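Long-range contacts in acidocalcisomal pyrophosphatase (Trypanosoma brucei brucei, PDB 5C5V), which probably hydrolyses inorganic pyrophosphate to phosphate, with magnesium as cofactor: residues 155-160 and 198-203; 165-170 and 178-183; 202-207 and 221-226; 247-252 and 294-299. All coordinates share one frame; numbering follows the deposited sequence.

Contact 1. Residues 155-160 and 198-203. With 2PN (imidodiphosphoric acid), chain C.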
# COMPACT_ATOMS: atom_id res chain seq x y z
N ILE A 155 12.20 18.02 -9.81
CA ILE A 155 11.67 18.45 -11.09
C ILE A 155 11.80 17.33 -12.10
O ILE A 155 12.91 16.94 -12.45
CB ILE A 155 12.40 19.69 -11.61
CG1 ILE A 155 12.33 20.82 -10.58
CG2 ILE A 155 11.82 20.12 -12.96
CD1 ILE A 155 13.34 21.92 -10.80
N CYS A 156 10.67 16.81 -12.55
CA CYS A 156 10.70 15.75 -13.55
C CYS A 156 10.93 16.32 -14.95
O CYS A 156 10.12 17.09 -15.46
CB CYS A 156 9.41 14.94 -13.54
SG CYS A 156 9.39 13.61 -14.78
N GLU A 157 12.05 15.93 -15.55
CA GLU A 157 12.38 16.28 -16.93
C GLU A 157 11.94 15.15 -17.88
O GLU A 157 11.43 15.40 -18.97
CB GLU A 157 13.88 16.53 -17.06
CG GLU A 157 14.36 17.70 -16.20
CD GLU A 157 15.88 17.78 -16.04
OE1 GLU A 157 16.55 16.73 -15.95
OE2 GLU A 157 16.40 18.93 -15.98
N ILE A 158 12.16 13.91 -17.45
CA ILE A 158 11.86 12.75 -18.29
C ILE A 158 10.98 11.72 -17.60
O ILE A 158 11.44 10.94 -16.75
CB ILE A 158 13.16 12.09 -18.75
CG1 ILE A 158 14.01 13.11 -19.50
CG2 ILE A 158 12.86 10.85 -19.62
CD1 ILE A 158 15.33 12.57 -19.94
N PRO A 159 9.71 11.69 -17.98
CA PRO A 159 8.79 10.79 -17.29
C PRO A 159 9.12 9.32 -17.50
O PRO A 159 9.74 8.93 -18.49
CB PRO A 159 7.44 11.14 -17.93
CG PRO A 159 7.62 12.53 -18.46
CD PRO A 159 9.02 12.51 -18.97
N LYS A 160 8.70 8.54 -16.52
CA LYS A 160 8.73 7.10 -16.56
C LYS A 160 8.24 6.58 -17.93
O LYS A 160 7.22 7.05 -18.45
CB LYS A 160 7.85 6.58 -15.42
CG LYS A 160 7.99 5.14 -15.03
CD LYS A 160 7.01 4.87 -13.89
CE LYS A 160 7.16 3.50 -13.32
NZ LYS A 160 8.38 3.45 -12.52
N TYR A 198 12.82 10.65 -14.28
CA TYR A 198 14.15 11.21 -14.25
C TYR A 198 14.09 12.74 -14.30
O TYR A 198 13.26 13.31 -15.00
CB TYR A 198 14.97 10.67 -15.42
CG TYR A 198 16.39 11.15 -15.44
CD1 TYR A 198 17.37 10.55 -14.65
CD2 TYR A 198 16.77 12.21 -16.25
CE1 TYR A 198 18.68 10.99 -14.67
CE2 TYR A 198 18.08 12.66 -16.27
CZ TYR A 198 19.02 12.05 -15.49
OH TYR A 198 20.32 12.49 -15.52
N GLY A 199 14.97 13.40 -13.56
CA GLY A 199 14.99 14.85 -13.54
C GLY A 199 16.11 15.42 -12.71
O GLY A 199 17.23 14.92 -12.72
N ALA A 200 15.81 16.48 -11.97
CA ALA A 200 16.85 17.19 -11.25
C ALA A 200 16.32 17.86 -9.99
O ALA A 200 15.11 18.02 -9.81
CB ALA A 200 17.49 18.24 -12.16
N PHE A 201 17.25 18.20 -9.10
CA PHE A 201 16.92 18.97 -7.91
C PHE A 201 17.19 20.44 -8.19
O PHE A 201 18.30 20.80 -8.60
CB PHE A 201 17.73 18.49 -6.69
CG PHE A 201 17.33 17.13 -6.18
CD1 PHE A 201 16.09 16.94 -5.58
CD2 PHE A 201 18.17 16.05 -6.30
CE1 PHE A 201 15.71 15.69 -5.10
CE2 PHE A 201 17.80 14.79 -5.82
CZ PHE A 201 16.57 14.62 -5.22
N PRO A 202 16.20 21.30 -7.93
CA PRO A 202 16.44 22.74 -8.08
C PRO A 202 17.47 23.24 -7.07
O PRO A 202 17.68 22.56 -6.06
CB PRO A 202 15.06 23.36 -7.82
CG PRO A 202 14.38 22.37 -6.94
CD PRO A 202 14.85 21.01 -7.43
N GLN A 203 18.10 24.38 -7.34
CA GLN A 203 19.02 25.04 -6.40
C GLN A 203 20.20 24.14 -6.04
O GLN A 203 20.70 24.16 -4.91
CB GLN A 203 18.27 25.48 -5.14
CG GLN A 203 17.04 26.34 -5.44
CD GLN A 203 16.35 26.90 -4.19
OE1 GLN A 203 16.36 26.29 -3.11
NE2 GLN A 203 15.75 28.08 -4.35
P1 2PN C . 23.18 13.16 -19.89
O1 2PN C . 23.12 14.33 -20.91
O2 2PN C . 24.64 13.07 -19.34
O3 2PN C . 22.69 11.86 -20.57
N1 2PN C . 22.13 13.47 -18.68
P2 2PN C . 22.32 14.63 -17.54
O4 2PN C . 22.57 16.03 -18.22
O5 2PN C . 23.54 14.26 -16.72
O6 2PN C . 21.13 14.71 -16.69
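Tyr198 faces both Glu157 and Ile158 across an antiparallel pairing, the signature of a classic beta bulge. Its carbonyl O takes two N-H groups at once, Glu157 N at 2.9 Å on a lone pair and Ile158 N at 2.8 Å in a straighter bond (172°), while Tyr198 N returns a bond to Ile158 O. With CG anti to the backbone N (chi1 -178°), the Tyr198 ring runs alongside the Ile158 side chain, CD2 lying 4.0 Å from Ile158 CD1. At the far end of the ring, Tyr198 OH donates to O6 of the imidodiphosphate at 2.6 Å, with O6 in the ring plane. Gly199 pairs with Cys156 without hydrogen bonds; its CA sits 3.1 Å from Ile155 O in a C-H...O contact. Glu157 OE1 also rests against Gly199 CA, whereas OE2 is bound by Ile168 N. Ala200 exchanges two backbone bonds with Ile155. Beyond it, Ile155 CD1 lies 3.7 Å from Pro202 CB. Strand 197-200 lies in the mixed sheet between strands 152-156 and 224-227, and strand 238-251 flanks 152-156 on its other side.

Contact 2. Residues 165-170 and 178-183. With MG (magnesium ion), chain F; 2PN (imidodiphosphoric acid), chain C.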
# COMPACT_ATOMS: atom_id res chain seq x y z
N LYS A 165 14.68 13.35 -24.36
CA LYS A 165 15.60 13.82 -23.33
C LYS A 165 15.43 15.32 -23.04
O LYS A 165 16.22 16.14 -23.49
CB LYS A 165 17.04 13.51 -23.73
CG LYS A 165 17.94 13.05 -22.58
CD LYS A 165 18.30 14.18 -21.64
CE LYS A 165 19.22 13.72 -20.51
NZ LYS A 165 19.55 14.82 -19.54
N PHE A 166 14.39 15.64 -22.29
CA PHE A 166 14.19 17.00 -21.85
C PHE A 166 15.17 17.32 -20.72
O PHE A 166 15.63 16.42 -20.03
CB PHE A 166 12.75 17.21 -21.38
CG PHE A 166 11.74 17.03 -22.48
CD1 PHE A 166 10.90 15.93 -22.49
CD2 PHE A 166 11.65 17.95 -23.50
CE1 PHE A 166 9.97 15.78 -23.50
CE2 PHE A 166 10.72 17.81 -24.50
CZ PHE A 166 9.88 16.71 -24.51
N GLU A 167 15.51 18.61 -20.60
CA GLU A 167 16.50 19.13 -19.67
C GLU A 167 16.13 20.56 -19.30
O GLU A 167 15.63 21.31 -20.14
CB GLU A 167 17.91 19.14 -20.29
CG GLU A 167 18.67 17.84 -20.29
CD GLU A 167 20.09 17.98 -20.84
OE1 GLU A 167 20.50 19.12 -21.18
OE2 GLU A 167 20.81 16.94 -20.94
N ILE A 168 16.40 20.95 -18.07
CA ILE A 168 16.39 22.36 -17.72
C ILE A 168 17.46 23.06 -18.55
O ILE A 168 18.60 22.61 -18.58
CB ILE A 168 16.67 22.57 -16.22
CG1 ILE A 168 15.54 21.96 -15.39
CG2 ILE A 168 16.87 24.03 -15.94
CD1 ILE A 168 15.75 22.07 -13.89
N ALA A 169 17.07 24.09 -19.29
CA ALA A 169 18.03 24.82 -20.13
C ALA A 169 18.83 25.80 -19.26
O ALA A 169 18.42 26.94 -19.02
CB ALA A 169 17.33 25.54 -21.26
N THR A 170 19.99 25.34 -18.81
CA THR A 170 20.82 26.11 -17.90
C THR A 170 21.37 27.36 -18.57
O THR A 170 21.84 28.28 -17.92
CB THR A 170 21.97 25.26 -17.36
OG1 THR A 170 22.73 24.73 -18.46
CG2 THR A 170 21.42 24.09 -16.55
N LYS A 178 13.75 22.37 -21.99
CA LYS A 178 13.78 22.14 -23.42
C LYS A 178 14.25 20.72 -23.71
O LYS A 178 14.69 19.98 -22.81
CB LYS A 178 14.70 23.14 -24.11
CG LYS A 178 16.17 22.89 -23.86
CD LYS A 178 17.02 23.94 -24.57
CE LYS A 178 18.48 23.55 -24.63
NZ LYS A 178 19.14 24.07 -25.86
N GLN A 179 14.14 20.32 -24.97
CA GLN A 179 14.71 19.05 -25.37
C GLN A 179 16.17 19.26 -25.74
O GLN A 179 16.51 20.16 -26.51
CB GLN A 179 13.93 18.43 -26.54
CG GLN A 179 14.27 16.96 -26.76
CD GLN A 179 13.29 16.24 -27.66
OE1 GLN A 179 12.27 16.80 -28.07
NE2 GLN A 179 13.59 14.99 -27.97
N ASP A 180 17.04 18.45 -25.15
CA ASP A 180 18.45 18.46 -25.49
C ASP A 180 18.63 18.18 -26.98
O ASP A 180 17.81 17.51 -27.61
CB ASP A 180 19.19 17.43 -24.63
CG ASP A 180 20.69 17.59 -24.70
OD1 ASP A 180 21.17 18.66 -25.15
OD2 ASP A 180 21.39 16.64 -24.29
N ILE A 181 19.70 18.74 -27.55
CA ILE A 181 20.02 18.57 -28.96
C ILE A 181 21.26 17.68 -29.13
O ILE A 181 22.33 17.97 -28.58
CB ILE A 181 20.30 19.94 -29.65
CG1 ILE A 181 19.11 20.90 -29.49
CG2 ILE A 181 20.66 19.74 -31.13
CD1 ILE A 181 17.84 20.42 -30.17
N LYS A 182 21.12 16.59 -29.88
CA LYS A 182 22.27 15.74 -30.13
C LYS A 182 22.38 15.43 -31.61
O LYS A 182 21.41 14.98 -32.23
CB LYS A 182 22.19 14.45 -29.32
CG LYS A 182 23.41 13.57 -29.49
CD LYS A 182 23.47 12.43 -28.50
CE LYS A 182 24.67 11.53 -28.78
NZ LYS A 182 25.92 12.33 -28.91
N ASN A 183 23.56 15.68 -32.18
CA ASN A 183 23.79 15.49 -33.61
C ASN A 183 22.84 16.34 -34.44
O ASN A 183 22.36 15.90 -35.49
CB ASN A 183 23.62 14.01 -34.02
CG ASN A 183 24.64 13.11 -33.36
OD1 ASN A 183 25.77 13.53 -33.09
ND2 ASN A 183 24.27 11.86 -33.12
MG MG F . 22.92 16.42 -20.51
P1 2PN C . 23.18 13.16 -19.89
O1 2PN C . 23.12 14.33 -20.91
O2 2PN C . 24.64 13.07 -19.34
O3 2PN C . 22.69 11.86 -20.57
N1 2PN C . 22.13 13.47 -18.68
P2 2PN C . 22.32 14.63 -17.54
O4 2PN C . 22.57 16.03 -18.22
O5 2PN C . 23.54 14.26 -16.72
O6 2PN C . 21.13 14.71 -16.69
O HOH W 1 23.09 18.62 -20.21
O HOH W 2 23.59 16.75 -22.41
O HOH W 3 25.03 16.37 -20.43
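Phe166 and Gln179 form a non-hydrogen-bonded antiparallel pair, CA to CA 4.1 Å, and Glu167 and Lys178 the hydrogen-bonded pair next to it, in the beta hairpin of strands 166-168 and 177-182. Glu167 N reaches Lys178 O at 2.7 Å and Lys178 N bonds back to Glu167 O; on the other side of the Phe166-Gln179 pair, Asp180 N donates to Lys165 O. The Phe166 ring turns its edge to the opposite strand, CD2 lying 3.8 Å from Gln179 CB, and the Gln179 amide, tilted 53° to the ring, sends NE2 to Arg187 O. On the face of Glu167 and Lys178, the Lys178 chain lies against Ala169 CB, from the loop just after the strand. Glu167 and Asp180 bring their carboxylates together stacked, their planes 24° apart, with OE2 and OD2 in close approach. The like charges are probably offset by positive partners: Lys165 NZ forms a salt bridge with the anti lone pair of Glu167 OE2, Arg187 pairs with Asp180 OD2, and a magnesium ion binds Glu167 OE2 at 2.2 Å. Imidodiphosphate O1 and O4 and three waters complete the metal's six ligands. One of these waters donates to Asp180 OD2 at 2.9 Å.

Contact 3. Residues 202-207 and 221-226. With MG (magnesium ion), chain E; MG (magnesium ion), chain G; 2PN (imidodiphosphoric acid), chain C.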
# COMPACT_ATOMS: atom_id res chain seq x y z
N PRO A 202 16.20 21.30 -7.93
CA PRO A 202 16.44 22.74 -8.08
C PRO A 202 17.47 23.24 -7.07
O PRO A 202 17.68 22.56 -6.06
CB PRO A 202 15.06 23.36 -7.82
CG PRO A 202 14.38 22.37 -6.94
CD PRO A 202 14.85 21.01 -7.43
N GLN A 203 18.10 24.38 -7.34
CA GLN A 203 19.02 25.04 -6.40
C GLN A 203 20.20 24.14 -6.04
O GLN A 203 20.70 24.16 -4.91
CB GLN A 203 18.27 25.48 -5.14
CG GLN A 203 17.04 26.34 -5.44
CD GLN A 203 16.35 26.90 -4.19
OE1 GLN A 203 16.36 26.29 -3.11
NE2 GLN A 203 15.75 28.08 -4.35
N THR A 204 20.63 23.34 -7.02
CA THR A 204 21.88 22.59 -6.92
C THR A 204 22.68 22.78 -8.19
O THR A 204 22.13 23.12 -9.24
CB THR A 204 21.65 21.07 -6.72
OG1 THR A 204 20.97 20.55 -7.86
CG2 THR A 204 20.83 20.79 -5.47
N TRP A 205 23.97 22.50 -8.11
CA TRP A 205 24.83 22.62 -9.27
C TRP A 205 26.07 21.73 -9.09
O TRP A 205 26.78 21.81 -8.07
CB TRP A 205 25.22 24.09 -9.48
CG TRP A 205 26.16 24.35 -10.63
CD1 TRP A 205 26.00 23.99 -11.94
CD2 TRP A 205 27.41 25.05 -10.56
NE1 TRP A 205 27.08 24.41 -12.68
CE2 TRP A 205 27.96 25.06 -11.85
CE3 TRP A 205 28.13 25.64 -9.52
CZ2 TRP A 205 29.19 25.66 -12.14
CZ3 TRP A 205 29.35 26.24 -9.81
CH2 TRP A 205 29.86 26.25 -11.10
N GLU A 206 26.33 20.88 -10.08
CA GLU A 206 27.56 20.08 -10.09
C GLU A 206 28.71 20.96 -10.55
O GLU A 206 29.04 21.01 -11.74
CB GLU A 206 27.41 18.85 -10.99
CG GLU A 206 26.28 17.92 -10.59
CD GLU A 206 26.66 16.94 -9.48
OE1 GLU A 206 27.57 17.25 -8.68
OE2 GLU A 206 26.05 15.85 -9.41
N SER A 207 29.31 21.66 -9.59
CA SER A 207 30.29 22.70 -9.86
C SER A 207 31.47 22.25 -10.72
O SER A 207 32.09 21.22 -10.46
CB SER A 207 30.83 23.25 -8.54
OG SER A 207 31.84 24.20 -8.78
N ASP A 221 25.70 20.80 -14.29
CA ASP A 221 24.23 20.73 -14.33
C ASP A 221 23.67 20.60 -12.92
O ASP A 221 24.39 20.27 -11.99
CB ASP A 221 23.75 19.53 -15.17
CG ASP A 221 23.38 19.89 -16.60
OD1 ASP A 221 22.80 20.97 -16.82
OD2 ASP A 221 23.65 19.09 -17.51
N PRO A 222 22.36 20.86 -12.76
CA PRO A 222 21.74 20.51 -11.48
C PRO A 222 21.95 19.03 -11.15
O PRO A 222 22.13 18.23 -12.06
CB PRO A 222 20.26 20.82 -11.71
CG PRO A 222 20.26 21.81 -12.80
CD PRO A 222 21.40 21.47 -13.69
N VAL A 223 21.94 18.69 -9.87
CA VAL A 223 22.05 17.30 -9.44
C VAL A 223 20.91 16.45 -9.99
O VAL A 223 19.73 16.83 -9.94
CB VAL A 223 22.09 17.21 -7.89
CG1 VAL A 223 22.01 15.75 -7.42
CG2 VAL A 223 23.34 17.88 -7.36
N ASP A 224 21.26 15.28 -10.51
CA ASP A 224 20.31 14.39 -11.17
C ASP A 224 19.62 13.47 -10.18
O ASP A 224 20.23 12.99 -9.23
CB ASP A 224 21.03 13.57 -12.25
CG ASP A 224 21.56 14.43 -13.39
OD1 ASP A 224 20.87 15.38 -13.81
OD2 ASP A 224 22.69 14.16 -13.85
N ALA A 225 18.34 13.22 -10.41
CA ALA A 225 17.56 12.36 -9.53
C ALA A 225 16.76 11.30 -10.30
O ALA A 225 16.23 11.56 -11.38
CB ALA A 225 16.62 13.21 -8.67
N VAL A 226 16.70 10.10 -9.73
CA VAL A 226 15.87 9.04 -10.28
C VAL A 226 14.76 8.74 -9.28
O VAL A 226 15.03 8.30 -8.16
CB VAL A 226 16.69 7.76 -10.56
CG1 VAL A 226 15.90 6.82 -11.45
CG2 VAL A 226 18.01 8.13 -11.21
MG MG E . 24.10 15.12 -14.91
MG MG G . 21.11 16.22 -15.58
P1 2PN C . 23.18 13.16 -19.89
O1 2PN C . 23.12 14.33 -20.91
O2 2PN C . 24.64 13.07 -19.34
O3 2PN C . 22.69 11.86 -20.57
N1 2PN C . 22.13 13.47 -18.68
P2 2PN C . 22.32 14.63 -17.54
O4 2PN C . 22.57 16.03 -18.22
O5 2PN C . 23.54 14.26 -16.72
O6 2PN C . 21.13 14.71 -16.69
O HOH W 4 23.13 16.56 -15.73
O HOH W 5 24.11 16.50 -13.18
O HOH W 6 20.80 18.14 -14.31
O HOH W 7 20.48 17.59 -17.26
O HOH W 8 19.07 16.16 -15.17
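Thr204 meets Val223 through CB and OG1. Its CB lies 3.7 Å from Val223 CG2, and the two side chains cross at about a right angle. Next comes OG1, set between the backbone N and the carbonyl carbon (chi1 63°), where it accepts Val223 N at 2.9 Å in a fairly straight bond (158°) and is also bonded to Phe201 O. Glu206 N donates to Asp221 O at 2.8 Å. Glu206 is the centre of an inverse gamma turn; its CG lies 3.3 Å from Asp221 O, and the bend at chi2 (-83°) carries OE2 toward Val223 CG2. The two bonds hold the loop after strand 197-200 against the chain leading into strand 224-227, the aspartate-rich part of the PPase active site. There Asp224 bridges two magnesium ions, OD1 to one and OD2 to the other, each at 2.0 Å; Asp219 and Asp256 complete the shell of the second. A water shared by both ions donates weakly to Asp221 OD2. Pro222 O accepts from two further waters, one bound to each magnesium. The bridged ions hold imidodiphosphate O6 and O5 respectively, and Asp221 OD2 comes within 3.3 Å of ligand O4.

Contact 4. Residues 247-252 and 294-299. With MG (magnesium ion), chain D; 2PN (imidodiphosphoric acid), chain C.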
# COMPACT_ATOMS: atom_id res chain seq x y z
N LEU A 247 24.11 7.25 -6.39
CA LEU A 247 25.09 6.53 -7.19
C LEU A 247 26.16 7.46 -7.73
O LEU A 247 25.84 8.47 -8.35
CB LEU A 247 24.39 5.81 -8.35
CG LEU A 247 25.29 4.97 -9.26
CD1 LEU A 247 25.99 3.89 -8.46
CD2 LEU A 247 24.47 4.37 -10.41
N GLY A 248 27.42 7.12 -7.50
CA GLY A 248 28.53 7.97 -7.90
C GLY A 248 28.95 7.84 -9.35
O GLY A 248 30.10 7.54 -9.65
N MET A 249 28.02 8.11 -10.26
CA MET A 249 28.32 8.05 -11.68
C MET A 249 29.32 9.12 -12.11
O MET A 249 29.15 10.31 -11.80
CB MET A 249 27.03 8.23 -12.48
CG MET A 249 27.23 8.26 -13.98
SD MET A 249 25.63 8.36 -14.81
CE MET A 249 26.15 8.45 -16.54
N ILE A 250 30.37 8.69 -12.82
CA ILE A 250 31.30 9.60 -13.50
C ILE A 250 31.00 9.52 -15.00
O ILE A 250 31.24 8.50 -15.63
CB ILE A 250 32.78 9.22 -13.25
CG1 ILE A 250 33.04 8.87 -11.79
CG2 ILE A 250 33.72 10.33 -13.73
CD1 ILE A 250 32.65 9.93 -10.86
N ASP A 251 30.51 10.61 -15.57
CA ASP A 251 30.02 10.64 -16.94
C ASP A 251 30.92 11.50 -17.83
O ASP A 251 30.98 12.72 -17.65
CB ASP A 251 28.57 11.16 -16.94
CG ASP A 251 27.91 11.09 -18.31
OD1 ASP A 251 28.56 10.60 -19.25
OD2 ASP A 251 26.75 11.54 -18.44
N GLU A 252 31.61 10.88 -18.79
CA GLU A 252 32.52 11.64 -19.67
C GLU A 252 33.52 12.49 -18.88
O GLU A 252 33.78 13.64 -19.23
CB GLU A 252 31.70 12.54 -20.62
CG GLU A 252 30.80 11.78 -21.62
CD GLU A 252 29.57 12.59 -22.07
OE1 GLU A 252 29.27 13.65 -21.48
OE2 GLU A 252 28.89 12.17 -23.03
N ARG A 294 25.19 2.87 -16.84
CA ARG A 294 26.52 2.41 -17.20
C ARG A 294 26.67 2.36 -18.72
O ARG A 294 27.66 2.85 -19.26
CB ARG A 294 26.82 1.02 -16.62
CG ARG A 294 28.26 0.55 -16.90
CD ARG A 294 28.55 -0.86 -16.39
NE ARG A 294 27.88 -1.87 -17.20
CZ ARG A 294 28.41 -2.42 -18.29
NH1 ARG A 294 29.63 -2.07 -18.70
NH2 ARG A 294 27.73 -3.33 -18.97
N VAL A 295 25.66 1.82 -19.40
CA VAL A 295 25.82 1.49 -20.82
C VAL A 295 25.06 2.36 -21.82
O VAL A 295 25.29 2.23 -23.02
CB VAL A 295 25.36 0.02 -21.09
CG1 VAL A 295 26.04 -0.94 -20.14
CG2 VAL A 295 23.84 -0.11 -20.99
N TYR A 296 24.17 3.25 -21.35
CA TYR A 296 23.20 3.84 -22.28
C TYR A 296 23.80 4.67 -23.41
O TYR A 296 23.21 4.77 -24.46
CB TYR A 296 22.15 4.67 -21.51
CG TYR A 296 22.58 6.02 -20.96
CD1 TYR A 296 21.96 7.19 -21.39
CD2 TYR A 296 23.56 6.13 -19.97
CE1 TYR A 296 22.32 8.45 -20.87
CE2 TYR A 296 23.94 7.38 -19.46
CZ TYR A 296 23.30 8.53 -19.91
OH TYR A 296 23.66 9.75 -19.40
N LYS A 297 24.99 5.23 -23.21
CA LYS A 297 25.58 6.06 -24.26
C LYS A 297 26.46 5.28 -25.24
O LYS A 297 26.87 5.81 -26.27
CB LYS A 297 26.39 7.21 -23.65
CG LYS A 297 25.53 8.30 -23.01
CD LYS A 297 26.38 9.41 -22.37
CE LYS A 297 25.52 10.44 -21.64
NZ LYS A 297 26.31 11.58 -21.06
N ILE A 298 26.74 4.02 -24.93
CA ILE A 298 27.63 3.21 -25.76
C ILE A 298 27.07 3.04 -27.17
O ILE A 298 27.80 3.15 -28.15
CB ILE A 298 27.89 1.82 -25.14
CG1 ILE A 298 28.71 1.97 -23.86
CG2 ILE A 298 28.62 0.94 -26.13
CD1 ILE A 298 28.95 0.67 -23.13
N CYS A 299 25.76 2.80 -27.27
CA CYS A 299 25.11 2.66 -28.57
C CYS A 299 25.10 3.99 -29.33
O CYS A 299 24.74 4.02 -30.51
CB CYS A 299 23.67 2.16 -28.39
SG CYS A 299 22.53 3.36 -27.63
MG MG D . 25.24 12.84 -17.36
P1 2PN C . 23.18 13.16 -19.89
O1 2PN C . 23.12 14.33 -20.91
O2 2PN C . 24.64 13.07 -19.34
O3 2PN C . 22.69 11.86 -20.57
N1 2PN C . 22.13 13.47 -18.68
P2 2PN C . 22.32 14.63 -17.54
O4 2PN C . 22.57 16.03 -18.22
O5 2PN C . 23.54 14.26 -16.72
O6 2PN C . 21.13 14.71 -16.69
O HOH W 9 23.85 11.30 -17.17
O HOH W 10 26.54 14.62 -17.70
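The Tyr296 ring meets Met249 at its edge: CE of the methionine lies in the ring plane, 3.8 Å from Tyr296 CE2. Imidodiphosphate O3 is also in that plane at the hydroxyl end, where Tyr296 OH donates to it at 2.6 Å. One face carries CG of the next residue, Lys297, over the ring centre, and Trp292 stacks with the ring as well. Met249 gets its methyl there by a fully extended chain with CG anti to the backbone N (chi1 177°), the two side chains crossing at about a right angle. The polar half of the contact is a salt-bridge network in the active site. Lys297, extended beyond CG, brings NZ to the syn lone pair of Asp251 OD2 at 2.7 Å; its bonds to Asp251 OD1 and to Glu252 OE2 are weak, the latter 3.3 Å long. Lys297 NZ also donates to ligand O2 at 2.8 Å. Asp251 OD2 serves twice, since it also binds a magnesium ion at 2.3 Å, a site shared with Asp256, ligand O2 and O5 and two waters. One of those waters donates to Tyr296 OH. Lys297 and Tyr296 hold the P1 group of the ligand, while the magnesium spans both phosphoryl groups through O2 and O5. Strand 238-251 supplies Met249 and Asp251 from its end, beside strands 254-263 and 306-307, while Tyr296 and Lys297 come from the loop at the end of helix 285-295, whose Phe293 also packs on Met249.

Overall arrangement
All four contacts border the same imidodiphosphate within the pyrophosphatase domain. Contact 2 is nested in the loop closed by contact 1, contact 3 starts where contact 1 ends, and contact 4 follows last. Contacts 1 and 3 are closest, centres about 9 Å apart, sharing Pro202 and Gln203 and joined through neighbouring strands 197-200 and 224-227. The hairpin of contact 2 packs on contact 1 around Glu157 and Ile158, and touches contact 3 where Thr170 meets Asp221. Contact 4 touches none of the others, its centre about 16 to 18 Å away, yet its strand 238-251 belongs to the same mixed sheet as contacts 1 and 3. Ligand and magnesium ions thus connect parts of the fold distant in sequence.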